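Local coordinates for protein erythropoietin (Homo sapiens, PDB 1EER) that acts as a hormone that binds and dimerises its receptor, activating JAK2 signalling, and so controls red-cell proliferation and differentiation, at residues K38-D43 with T132-T137; D96-G101 with K140-Y145. The protein carries 5 engineered substitutions. All blocks are in the same frame, centred on the assembly; numbering follows the deposited sequence.

Contact 1 of 2, residues K38-D43 with T132-T137; sequences KITVPD and TITADT. Engineered in segment 38-43: Lys38 (natural residue Asn).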
loop_
_atom_site.group_PDB
_atom_site.type_symbol
_atom_site.label_atom_id
_atom_site.label_comp_id
_atom_site.label_asym_id
_atom_site.label_seq_id
_atom_site.Cartn_x
_atom_site.Cartn_y
_atom_site.Cartn_z
ATOM N N LYS A 38 1.376 29.415 4.508
ATOM C CA LYS A 38 1.456 28.335 5.484
ATOM C C LYS A 38 0.114 27.608 5.665
ATOM O O LYS A 38 -0.841 28.162 6.221
ATOM C CB LYS A 38 1.928 28.877 6.839
ATOM C CG LYS A 38 3.059 29.896 6.759
ATOM C CD LYS A 38 2.584 31.324 7.085
ATOM C CE LYS A 38 1.099 31.568 6.728
ATOM N NZ LYS A 38 0.878 32.239 5.405
ATOM N N ILE A 39 0.046 26.370 5.184
ATOM C CA ILE A 39 -1.163 25.565 5.314
ATOM C C ILE A 39 -1.039 24.720 6.578
ATOM O O ILE A 39 -0.100 23.931 6.721
ATOM C CB ILE A 39 -1.351 24.631 4.093
ATOM C CG1 ILE A 39 -1.385 25.464 2.814
ATOM C CG2 ILE A 39 -2.632 23.806 4.247
ATOM C CD1 ILE A 39 -1.886 24.717 1.601
ATOM N N THR A 40 -1.977 24.898 7.500
ATOM C CA THR A 40 -1.969 24.142 8.743
ATOM C C THR A 40 -2.170 22.656 8.448
ATOM O O THR A 40 -3.008 22.279 7.635
ATOM C CB THR A 40 -3.083 24.628 9.678
ATOM O OG1 THR A 40 -2.929 26.035 9.904
ATOM C CG2 THR A 40 -3.025 23.886 11.011
ATOM N N VAL A 41 -1.399 21.806 9.112
ATOM C CA VAL A 41 -1.496 20.368 8.888
ATOM C C VAL A 41 -1.537 19.649 10.222
ATOM O O VAL A 41 -1.220 20.233 11.255
ATOM C CB VAL A 41 -0.287 19.864 8.071
ATOM C CG1 VAL A 41 -0.405 20.347 6.635
ATOM C CG2 VAL A 41 1.011 20.369 8.687
ATOM N N PRO A 42 -1.934 18.372 10.231
ATOM C CA PRO A 42 -1.952 17.735 11.551
ATOM C C PRO A 42 -0.552 17.281 11.970
ATOM O O PRO A 42 0.401 17.361 11.192
ATOM C CB PRO A 42 -2.921 16.564 11.372
ATOM C CG PRO A 42 -2.881 16.256 9.892
ATOM C CD PRO A 42 -2.359 17.461 9.153
ATOM N N ASP A 43 -0.425 16.835 13.209
ATOM C CA ASP A 43 0.853 16.340 13.686
ATOM C C ASP A 43 0.797 14.861 13.371
ATOM O O ASP A 43 -0.210 14.216 13.654
ATOM C CB ASP A 43 0.989 16.534 15.196
ATOM C CG ASP A 43 2.346 16.085 15.721
ATOM O OD1 ASP A 43 3.067 15.363 14.999
ATOM O OD2 ASP A 43 2.695 16.457 16.855
ATOM N N THR A 132 0.051 23.493 16.492
ATOM C CA THR A 132 -0.019 24.168 15.193
ATOM C C THR A 132 1.204 23.989 14.295
ATOM O O THR A 132 2.170 24.761 14.340
ATOM C CB THR A 132 -0.318 25.675 15.359
ATOM O OG1 THR A 132 -1.705 25.842 15.683
ATOM C CG2 THR A 132 -0.026 26.429 14.069
ATOM N N ILE A 133 1.137 22.946 13.477
ATOM C CA ILE A 133 2.186 22.615 12.531
ATOM C C ILE A 133 1.684 23.087 11.177
ATOM O O ILE A 133 0.481 23.061 10.913
ATOM C CB ILE A 133 2.419 21.082 12.477
ATOM C CG1 ILE A 133 2.920 20.585 13.827
ATOM C CG2 ILE A 133 3.415 20.735 11.383
ATOM C CD1 ILE A 133 3.060 19.096 13.903
ATOM N N THR A 134 2.595 23.522 10.319
ATOM C CA THR A 134 2.198 23.978 9.000
ATOM C C THR A 134 3.216 23.567 7.956
ATOM O O THR A 134 4.302 23.081 8.275
ATOM C CB THR A 134 2.054 25.519 8.937
ATOM O OG1 THR A 134 3.343 26.119 9.088
ATOM C CG2 THR A 134 1.124 26.027 10.024
ATOM N N ALA A 135 2.847 23.771 6.696
ATOM C CA ALA A 135 3.715 23.454 5.568
ATOM C C ALA A 135 3.551 24.574 4.542
ATOM O O ALA A 135 2.484 25.181 4.449
ATOM C CB ALA A 135 3.321 22.105 4.950
ATOM N N ASP A 136 4.614 24.861 3.795
ATOM C CA ASP A 136 4.563 25.886 2.768
ATOM C C ASP A 136 5.062 25.336 1.436
ATOM O O ASP A 136 5.392 26.091 0.527
ATOM C CB ASP A 136 5.370 27.129 3.182
ATOM C CG ASP A 136 6.802 26.807 3.573
ATOM O OD1 ASP A 136 7.561 26.301 2.722
ATOM O OD2 ASP A 136 7.172 27.073 4.737
ATOM N N THR A 137 5.130 24.011 1.336
ATOM C CA THR A 137 5.547 23.338 0.110
ATOM C C THR A 137 4.660 22.110 -0.045
ATOM O O THR A 137 4.093 21.611 0.935
ATOM C CB THR A 137 7.029 22.861 0.144
ATOM O OG1 THR A 137 7.272 22.099 1.334
ATOM C CG2 THR A 137 7.973 24.041 0.098
#
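Ile133 lies against Val41 and Asp43, and Thr134 against Lys38 and Thr40, where two long crossover loops of a four-helix cytokine pair as a small antiparallel sheet of two strands, 34-41 and 133-137. Ile133 gives up the most surface to this contact. Its CG2 meets Val41 CG2 at 3.6 Å, the two side chains crossing at about a right angle. Its other branch runs extended (chi2 175°) and brings CD1 to 3.5 Å from Asp43 CB, a methyl set against the aliphatic CA and CB of Asp43, with the carboxylate carbon hardly farther off. That carboxylate is held by a salt bridge from OD2 to Arg131 and a hydrogen bond from the backbone N of Lys45 to OD1. Beta-branched residues such as Ile133, Val41 and Thr134 suit extended strands, and the apolar ones serve on the buried face, where Val41 CG1 also comes near Ala135 CB.

On the other face sit Thr40 and Thr134, partly exposed, so a side chain with one methyl and one hydroxyl is apt. They form a non-hydrogen-bonded pair with CA atoms 4.2 Å apart; Thr134 CG2 lies 3.8 Å from Thr40 CA, while Thr134 OG1 lies near CB of Lys38, an engineered residue. Ile39 and Ala135 form the adjoining hydrogen-bonded pair, from Ala135 N to Ile39 O and from Ile39 N to Ala135 O. Beyond the sheet, Ile39 packs on Ala73 and Leu80 of helix 56-82. Val41 N gives one further, nearly straight hydrogen bond to Ile133 O, 2.9 Å long with 172° at the hydrogen.

Contact 2 of 2, residues D96-G101 with K140-Y145; sequences DKAVSG and KLFRVY
Tyr145 reaches from one helix to Ala98 on another across the interior of a four-helix bundle, the up-up-down-down fold of the long-chain cytokines. The two segments run broadly parallel, their axes at 36° and 12.2 Å apart at closest approach, a gap that here is bridged by the long Tyr145 side chain meeting the small Ala98. From Tyr145 CB, which already points toward segment 96-101, CG lies anti to the backbone N (chi1 172°); the ring beyond it spans the gap. The far end of the ring makes the contact: CE2 is 4.0 Å from Ala98 CB, and CZ is equally near that methyl and Ala98 CA. The methyl rests over one face of the ring, 3.9 Å above its plane and displaced toward the rim.

At the tip, OH comes to 3.7 Å from Ala98 CA and lies within 4.4 Å of Gly101 CA, about one helical turn on. Alanine and glycine suit these positions because they keep the surface of the helix low where the phenol end arrives. Phe142, on the preceding turn, touches the same methyl: its CE1 is 4.2 Å from Ala98 CB, which lies at the edge of that ring, near its plane. One methyl thus meets a tyrosine face and a phenylalanine edge.

The contact is buried and made by packing alone, its one polar side-chain atom being the Tyr145 hydroxyl. Helix 56-82 adds Val74 against Ala98, helix 9-25 adds Ala19 against Tyr145 and Ala22 against Phe142, and Tyr145 also touches Leu102 further along helix 91-111, so all four long helices converge here.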
loop_
_atom_site.group_PDB
_atom_site.type_symbol
_atom_site.label_atom_id
_atom_site.label_comp_id
_atom_site.label_asym_id
_atom_site.label_seq_id
_atom_site.Cartn_x
_atom_site.Cartn_y
_atom_site.Cartn_z
ATOM N N ASP A 96 -5.181 15.202 -6.791
ATOM C CA ASP A 96 -6.500 14.697 -7.132
ATOM C C ASP A 96 -6.717 13.336 -6.479
ATOM O O ASP A 96 -7.821 13.010 -6.041
ATOM C CB ASP A 96 -6.648 14.598 -8.656
ATOM C CG ASP A 96 -6.929 15.958 -9.312
ATOM O OD1 ASP A 96 -7.331 16.907 -8.600
ATOM O OD2 ASP A 96 -6.745 16.072 -10.544
ATOM N N LYS A 97 -5.661 12.537 -6.409
ATOM C CA LYS A 97 -5.767 11.233 -5.760
ATOM C C LYS A 97 -5.918 11.420 -4.237
ATOM O O LYS A 97 -6.650 10.679 -3.576
ATOM C CB LYS A 97 -4.519 10.393 -6.052
ATOM C CG LYS A 97 -4.358 9.987 -7.498
ATOM C CD LYS A 97 -2.898 9.778 -7.829
ATOM C CE LYS A 97 -2.745 8.895 -9.041
ATOM N NZ LYS A 97 -3.469 7.618 -8.851
ATOM N N ALA A 98 -5.216 12.413 -3.693
ATOM C CA ALA A 98 -5.255 12.710 -2.264
ATOM C C ALA A 98 -6.645 13.180 -1.854
ATOM O O ALA A 98 -7.201 12.716 -0.855
ATOM C CB ALA A 98 -4.214 13.781 -1.926
ATOM N N VAL A 99 -7.206 14.107 -2.625
ATOM C CA VAL A 99 -8.542 14.608 -2.335
ATOM C C VAL A 99 -9.512 13.428 -2.423
ATOM O O VAL A 99 -10.388 13.251 -1.573
ATOM C CB VAL A 99 -8.964 15.704 -3.355
ATOM C CG1 VAL A 99 -10.432 16.079 -3.150
ATOM C CG2 VAL A 99 -8.078 16.939 -3.188
ATOM N N SER A 100 -9.327 12.614 -3.455
ATOM C CA SER A 100 -10.165 11.449 -3.692
ATOM C C SER A 100 -9.969 10.401 -2.606
ATOM O O SER A 100 -10.938 9.869 -2.053
ATOM C CB SER A 100 -9.827 10.850 -5.058
ATOM O OG SER A 100 -10.421 9.575 -5.203
ATOM N N GLY A 101 -8.706 10.105 -2.306
ATOM C CA GLY A 101 -8.389 9.121 -1.285
ATOM C C GLY A 101 -8.850 9.521 0.107
ATOM O O GLY A 101 -9.443 8.709 0.821
ATOM N N LYS A 140 6.218 18.970 1.880
ATOM C CA LYS A 140 5.890 18.706 3.270
ATOM C C LYS A 140 4.447 18.247 3.387
ATOM O O LYS A 140 4.132 17.392 4.205
ATOM C CB LYS A 140 6.110 19.937 4.147
ATOM C CG LYS A 140 6.018 19.590 5.629
ATOM C CD LYS A 140 6.431 20.721 6.555
ATOM C CE LYS A 140 5.787 20.525 7.919
ATOM N NZ LYS A 140 6.427 21.321 8.997
ATOM N N LEU A 141 3.570 18.812 2.560
ATOM C CA LEU A 141 2.155 18.441 2.573
ATOM C C LEU A 141 2.009 16.948 2.287
ATOM O O LEU A 141 1.332 16.228 3.004
ATOM C CB LEU A 141 1.385 19.261 1.518
ATOM C CG LEU A 141 -0.138 19.112 1.365
ATOM C CD1 LEU A 141 -0.824 19.123 2.724
ATOM C CD2 LEU A 141 -0.668 20.249 0.508
ATOM N N PHE A 142 2.659 16.487 1.233
ATOM C CA PHE A 142 2.578 15.088 0.868
ATOM C C PHE A 142 3.312 14.154 1.822
ATOM O O PHE A 142 2.875 13.023 2.027
ATOM C CB PHE A 142 3.072 14.905 -0.562
ATOM C CG PHE A 142 2.036 15.240 -1.593
ATOM C CD1 PHE A 142 0.810 14.580 -1.599
ATOM C CD2 PHE A 142 2.264 16.235 -2.533
ATOM C CE1 PHE A 142 -0.184 14.913 -2.534
ATOM C CE2 PHE A 142 1.276 16.576 -3.476
ATOM C CZ PHE A 142 0.053 15.915 -3.472
ATOM N N ARG A 143 4.419 14.615 2.401
ATOM C CA ARG A 143 5.158 13.790 3.348
ATOM C C ARG A 143 4.272 13.585 4.577
ATOM O O ARG A 143 4.219 12.498 5.153
ATOM C CB ARG A 143 6.469 14.475 3.747
ATOM C CG ARG A 143 7.230 13.758 4.865
ATOM C CD ARG A 143 8.580 14.421 5.144
ATOM N NE ARG A 143 8.457 15.760 5.728
ATOM C CZ ARG A 143 8.880 16.871 5.132
ATOM N NH1 ARG A 143 9.451 16.802 3.940
ATOM N NH2 ARG A 143 8.746 18.050 5.734
ATOM N N VAL A 144 3.561 14.637 4.967
ATOM C CA VAL A 144 2.659 14.576 6.116
ATOM C C VAL A 144 1.479 13.640 5.786
ATOM O O VAL A 144 1.016 12.868 6.634
ATOM C CB VAL A 144 2.112 16.008 6.468
ATOM C CG1 VAL A 144 0.850 15.910 7.315
ATOM C CG2 VAL A 144 3.176 16.817 7.197
ATOM N N TYR A 145 0.996 13.731 4.548
ATOM C CA TYR A 145 -0.113 12.912 4.074
ATOM C C TYR A 145 0.252 11.441 4.253
ATOM O O TYR A 145 -0.529 10.672 4.808
ATOM C CB TYR A 145 -0.390 13.226 2.592
ATOM C CG TYR A 145 -1.392 12.320 1.903
ATOM C CD1 TYR A 145 -2.646 12.077 2.462
ATOM C CD2 TYR A 145 -1.103 11.753 0.663
ATOM C CE1 TYR A 145 -3.597 11.292 1.799
ATOM C CE2 TYR A 145 -2.048 10.962 -0.014
ATOM C CZ TYR A 145 -3.293 10.738 0.563
ATOM O OH TYR A 145 -4.226 9.960 -0.088
#

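How the contacts relate
Contact 1 is a small sheet laid on the outside of the helical bundle, and contact 2 is part of the packing within it; their centres are about 13 Å apart. Strand 133-137 leads straight into helix 138-161, which joins them. Lys140 CB lies 3.6 Å from Ala135 CB, while Lys140 NZ makes a weak hydrogen bond to Thr134 O and also pairs with an acidic side chain of a bound receptor chain. Pro42 CD packs 4.0 Å from Val144 CG1. Lys97 pairs with an acidic side chain of a second receptor chain, so segments 140-145 and 96-101 each combine core packing with one receptor surface, consistent with a hormone that brings two receptor chains together.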